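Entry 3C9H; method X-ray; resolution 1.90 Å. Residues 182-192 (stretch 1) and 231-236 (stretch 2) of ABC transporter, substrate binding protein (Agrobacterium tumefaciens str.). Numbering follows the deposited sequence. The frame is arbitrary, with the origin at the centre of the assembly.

Stretch 1 (182-192) GVGFLFMSRDQ
Stretch 2, residues 231-236: GYNILG

This is a small, buried contact in which one side of a helix packs against an extended segment that turns a corner, apolar at one end and anchored by a hydrogen bond at the other; it buries 282 Å² over both sides. Residues 183-192 are helical, with phi/psi from -71°/-36° at Val183 through -62°/-45° at Phe187 to -53°/-48° at Asp191, and i to i-4 backbone bonds such as Phe187 N to Val183 O (2.9 Å) and Asp191 N to Phe187 O (2.8 Å). That periodicity directs the CA-to-CB bonds of Val183, Phe187 and Asp191 toward stretch 2. The register runs antiparallel: Val183 CA lies 9.2 Å from Leu235 CA, and Phe187 CA 7.1 Å from Asn233 CA.

The corner falls at Tyr232 (-120°/135°) and Asn233 (62°/42°), the latter left-handed; Ile234 (-91°/148°) is extended again and points away. Leu235 (m, t) starts sideways, but its CD2 reaches the edge of the Phe187 ring (chi1 m, chi2 -31°), 3.4 Å from CZ, and lies 4.4 Å from Val183 CG2. At the other end, Tyr232 (t, chi2 78°) also starts sideways, yet its OH donates a hydrogen bond to OD2 of Asp191 (m, chi2 -19°) at 2.8 Å. Between these ends, Asn233 (chi1 -89°) points toward the helix. Its backbone O is buried without a polar partner.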

ATOM      1  N   GLY A 182      -6.990  -0.701  -5.357  1.00 19.95           N
ATOM      2  CA  GLY A 182      -6.520   0.657  -5.662  1.00 19.71           C
ATOM      3  C   GLY A 182      -5.005   0.809  -5.604  1.00 19.16           C
ATOM      4  O   GLY A 182      -4.452   1.637  -6.308  1.00 18.63           O
ATOM      5  N   VAL A 183      -4.305   0.057  -4.758  1.00 20.32           N
ATOM      6  CA  VAL A 183      -2.819   0.165  -4.745  1.00 19.73           C
ATOM      7  C   VAL A 183      -2.223  -0.454  -6.016  1.00 19.75           C
ATOM      8  O   VAL A 183      -1.280   0.081  -6.598  1.00 19.58           O
ATOM      9  CB  VAL A 183      -2.141  -0.360  -3.454  1.00 19.88           C
ATOM     10  CG1 VAL A 183      -2.106  -1.885  -3.421  1.00 18.75           C
ATOM     11  CG2 VAL A 183      -0.732   0.268  -3.323  1.00 18.87           C
ATOM     12  N   GLY A 184      -2.828  -1.531  -6.488  1.00 20.56           N
ATOM     13  CA  GLY A 184      -2.483  -2.100  -7.801  1.00 20.19           C
ATOM     14  C   GLY A 184      -2.619  -1.084  -8.908  1.00 20.41           C
ATOM     15  O   GLY A 184      -1.697  -0.925  -9.725  1.00 19.56           O
ATOM     16  N   PHE A 185      -3.768  -0.399  -8.961  1.00 20.24           N
ATOM     17  CA  PHE A 185      -3.962   0.629  -9.952  1.00 20.80           C
ATOM     18  C   PHE A 185      -2.890   1.738  -9.841  1.00 21.23           C
ATOM     19  O   PHE A 185      -2.300   2.159 -10.835  1.00 21.95           O
ATOM     20  CB  PHE A 185      -5.367   1.249  -9.889  1.00 21.30           C
ATOM     21  CG  PHE A 185      -5.530   2.345 -10.891  1.00 21.13           C
ATOM     22  CD1 PHE A 185      -5.875   2.051 -12.188  1.00 23.60           C
ATOM     23  CD2 PHE A 185      -5.202   3.659 -10.563  1.00 21.93           C
ATOM     24  CE1 PHE A 185      -5.946   3.077 -13.154  1.00 23.53           C
ATOM     25  CE2 PHE A 185      -5.258   4.683 -11.511  1.00 22.31           C
ATOM     26  CZ  PHE A 185      -5.618   4.385 -12.808  1.00 21.95           C
ATOM     27  N   LEU A 186      -2.632   2.190  -8.624  1.00 21.65           N
ATOM     28  CA  LEU A 186      -1.606   3.202  -8.394  1.00 21.93           C
ATOM     29  C   LEU A 186      -0.280   2.748  -8.985  1.00 21.83           C
ATOM     30  O   LEU A 186       0.355   3.496  -9.709  1.00 21.30           O
ATOM     31  CB  LEU A 186      -1.463   3.501  -6.888  1.00 22.59           C
ATOM     32  CG  LEU A 186      -0.476   4.610  -6.472  1.00 21.99           C
ATOM     33  CD1 LEU A 186      -0.973   5.953  -6.950  1.00 24.83           C
ATOM     34  CD2 LEU A 186      -0.241   4.644  -4.958  1.00 23.03           C
ATOM     35  N   PHE A 187       0.148   1.527  -8.671  1.00 22.00           N
ATOM     36  CA  PHE A 187       1.433   1.055  -9.141  1.00 22.27           C
ATOM     37  C   PHE A 187       1.436   1.019 -10.681  1.00 23.21           C
ATOM     38  O   PHE A 187       2.412   1.431 -11.294  1.00 23.37           O
ATOM     39  CB  PHE A 187       1.799  -0.330  -8.578  1.00 21.20           C
ATOM     40  CG  PHE A 187       2.115  -0.369  -7.078  1.00 20.48           C
ATOM     41  CD1 PHE A 187       2.693   0.724  -6.404  1.00 20.25           C
ATOM     42  CD2 PHE A 187       1.917  -1.550  -6.372  1.00 21.42           C
ATOM     43  CE1 PHE A 187       2.996   0.638  -5.035  1.00 22.14           C
ATOM     44  CE2 PHE A 187       2.224  -1.655  -5.014  1.00 19.51           C
ATOM     45  CZ  PHE A 187       2.765  -0.559  -4.344  1.00 21.07           C
ATOM     46  N   MET A 188       0.372   0.509 -11.300  1.00 24.67           N
ATOM     47  CA  MET A 188       0.297   0.487 -12.776  1.00 25.08           C
ATOM     48  C   MET A 188       0.361   1.903 -13.346  1.00 25.71           C
ATOM     49  O   MET A 188       1.056   2.161 -14.329  1.00 25.81           O
ATOM     50  CB  MET A 188      -0.978  -0.216 -13.258  1.00 25.79           C
ATOM     51  CG  MET A 188      -1.216  -0.192 -14.805  1.00 27.91           C
ATOM     52  SD  MET A 188       0.028  -1.134 -15.690  1.00 37.20           S
ATOM     53  CE  MET A 188       0.735  -2.263 -14.449  1.00 34.24           C
ATOM     54  N   SER A 189      -0.336   2.840 -12.724  1.00 26.15           N
ATOM     55  CA  SER A 189      -0.352   4.209 -13.252  1.00 26.51           C
ATOM     56  C   SER A 189       1.053   4.846 -13.154  1.00 27.13           C
ATOM     57  O   SER A 189       1.480   5.592 -14.066  1.00 26.82           O
ATOM     58  CB  SER A 189      -1.450   5.045 -12.582  1.00 26.44           C
ATOM     59  OG  SER A 189      -1.069   5.497 -11.288  1.00 28.98           O
ATOM     60  N   ARG A 190       1.799   4.488 -12.100  1.00 26.87           N
ATOM     61  CA  ARG A 190       3.175   4.939 -11.956  1.00 27.98           C
ATOM     62  C   ARG A 190       4.137   4.232 -12.930  1.00 28.35           C
ATOM     63  O   ARG A 190       5.033   4.868 -13.473  1.00 27.41           O
ATOM     64  CB  ARG A 190       3.662   4.773 -10.517  1.00 27.93           C
ATOM     65  CG  ARG A 190       2.802   5.446  -9.456  1.00 30.17           C
ATOM     66  CD  ARG A 190       2.538   6.910  -9.752  1.00 35.94           C
ATOM     67  NE  ARG A 190       3.700   7.748  -9.468  1.00 38.17           N
ATOM     68  CZ  ARG A 190       3.751   9.059  -9.717  1.00 42.01           C
ATOM     69  NH1 ARG A 190       2.710   9.683 -10.273  1.00 42.84           N
ATOM     70  NH2 ARG A 190       4.845   9.756  -9.404  1.00 41.05           N
ATOM     71  N   ASP A 191       3.969   2.922 -13.114  1.00 29.43           N
ATOM     72  CA  ASP A 191       4.732   2.176 -14.122  1.00 30.68           C
ATOM     73  C   ASP A 191       4.610   2.848 -15.508  1.00 31.97           C
ATOM     74  O   ASP A 191       5.592   3.048 -16.205  1.00 30.56           O
ATOM     75  CB  ASP A 191       4.214   0.742 -14.233  1.00 30.50           C
ATOM     76  CG  ASP A 191       4.717  -0.171 -13.138  1.00 30.44           C
ATOM     77  OD1 ASP A 191       5.733   0.144 -12.480  1.00 30.70           O
ATOM     78  OD2 ASP A 191       4.105  -1.247 -12.961  1.00 30.62           O
ATOM     79  N   GLN A 192       3.385   3.172 -15.898  1.00 34.36           N
ATOM     80  CA  GLN A 192       3.134   3.878 -17.153  1.00 36.20           C
ATOM     81  C   GLN A 192       3.906   5.202 -17.275  1.00 37.59           C
ATOM     82  O   GLN A 192       4.341   5.547 -18.373  1.00 37.78           O
ATOM     83  CB  GLN A 192       1.643   4.137 -17.326  1.00 36.19           C
ATOM     84  CG  GLN A 192       1.281   4.411 -18.793  1.00 36.70           C
ATOM     85  CD  GLN A 192      -0.162   4.786 -18.978  1.00 37.42           C
ATOM     86  OE1 GLN A 192      -0.732   5.482 -18.143  1.00 41.07           O
ATOM     87  NE2 GLN A 192      -0.769   4.319 -20.074  1.00 40.55           N
ATOM     88  N   GLY A 231       5.788 -13.218  -8.519  1.00 22.35           N
ATOM     89  CA  GLY A 231       4.791 -12.154  -8.407  1.00 22.21           C
ATOM     90  C   GLY A 231       5.376 -10.794  -8.768  1.00 22.18           C
ATOM     91  O   GLY A 231       6.561 -10.517  -8.519  1.00 20.60           O
ATOM     92  N   TYR A 232       4.533  -9.940  -9.342  1.00 22.56           N
ATOM     93  CA  TYR A 232       4.940  -8.645  -9.855  1.00 22.66           C
ATOM     94  C   TYR A 232       4.171  -7.520  -9.137  1.00 21.84           C
ATOM     95  O   TYR A 232       2.958  -7.614  -8.983  1.00 20.94           O
ATOM     96  CB  TYR A 232       4.688  -8.571 -11.374  1.00 23.86           C
ATOM     97  CG  TYR A 232       4.976  -7.221 -11.956  1.00 24.20           C
ATOM     98  CD1 TYR A 232       6.279  -6.831 -12.212  1.00 26.88           C
ATOM     99  CD2 TYR A 232       3.953  -6.322 -12.247  1.00 25.90           C
ATOM    100  CE1 TYR A 232       6.567  -5.570 -12.714  1.00 26.89           C
ATOM    101  CE2 TYR A 232       4.230  -5.049 -12.763  1.00 25.74           C
ATOM    102  CZ  TYR A 232       5.533  -4.683 -12.988  1.00 26.10           C
ATOM    103  OH  TYR A 232       5.835  -3.441 -13.508  1.00 27.28           O
ATOM    104  N   ASN A 233       4.880  -6.465  -8.743  1.00 21.40           N
ATOM    105  CA  ASN A 233       4.295  -5.300  -8.040  1.00 21.61           C
ATOM    106  C   ASN A 233       3.673  -5.620  -6.693  1.00 21.08           C
ATOM    107  O   ASN A 233       2.622  -5.082  -6.328  1.00 21.33           O
ATOM    108  CB  ASN A 233       3.264  -4.592  -8.921  1.00 22.59           C
ATOM    109  CG  ASN A 233       3.868  -3.517  -9.803  1.00 23.49           C
ATOM    110  OD1 ASN A 233       3.134  -2.770 -10.486  1.00 27.78           O
ATOM    111  ND2 ASN A 233       5.183  -3.410  -9.791  1.00 20.63           N
ATOM    112  N   ILE A 234       4.360  -6.452  -5.927  1.00 20.58           N
ATOM    113  CA  ILE A 234       3.886  -6.895  -4.637  1.00 20.74           C
ATOM    114  C   ILE A 234       4.424  -5.919  -3.593  1.00 20.90           C
ATOM    115  O   ILE A 234       5.511  -5.379  -3.763  1.00 19.82           O
ATOM    116  CB  ILE A 234       4.356  -8.367  -4.348  1.00 21.61           C
ATOM    117  CG1 ILE A 234       3.916  -9.267  -5.513  1.00 22.13           C
ATOM    118  CG2 ILE A 234       3.809  -8.882  -2.994  1.00 20.67           C
ATOM    119  CD1 ILE A 234       2.420  -9.185  -5.843  1.00 23.36           C
ATOM    120  N   LEU A 235       3.660  -5.702  -2.518  1.00 21.20           N
ATOM    121  CA  LEU A 235       4.112  -4.862  -1.428  1.00 21.49           C
ATOM    122  C   LEU A 235       5.348  -5.461  -0.741  1.00 21.55           C
ATOM    123  O   LEU A 235       5.299  -6.556  -0.195  1.00 21.27           O
ATOM    124  CB  LEU A 235       2.973  -4.585  -0.439  1.00 21.79           C
ATOM    125  CG  LEU A 235       1.808  -3.695  -0.929  1.00 22.82           C
ATOM    126  CD1 LEU A 235       0.767  -3.542   0.185  1.00 24.26           C
ATOM    127  CD2 LEU A 235       2.298  -2.309  -1.439  1.00 23.72           C
ATOM    128  N   GLY A 236       6.448  -4.718  -0.756  1.00 21.17           N
ATOM    129  CA  GLY A 236       7.720  -5.202  -0.215  1.00 21.18           C
ATOM    130  C   GLY A 236       7.670  -5.432   1.279  1.00 21.65           C
ATOM    131  O   GLY A 236       8.309  -6.324   1.787  1.00 21.68           O
TER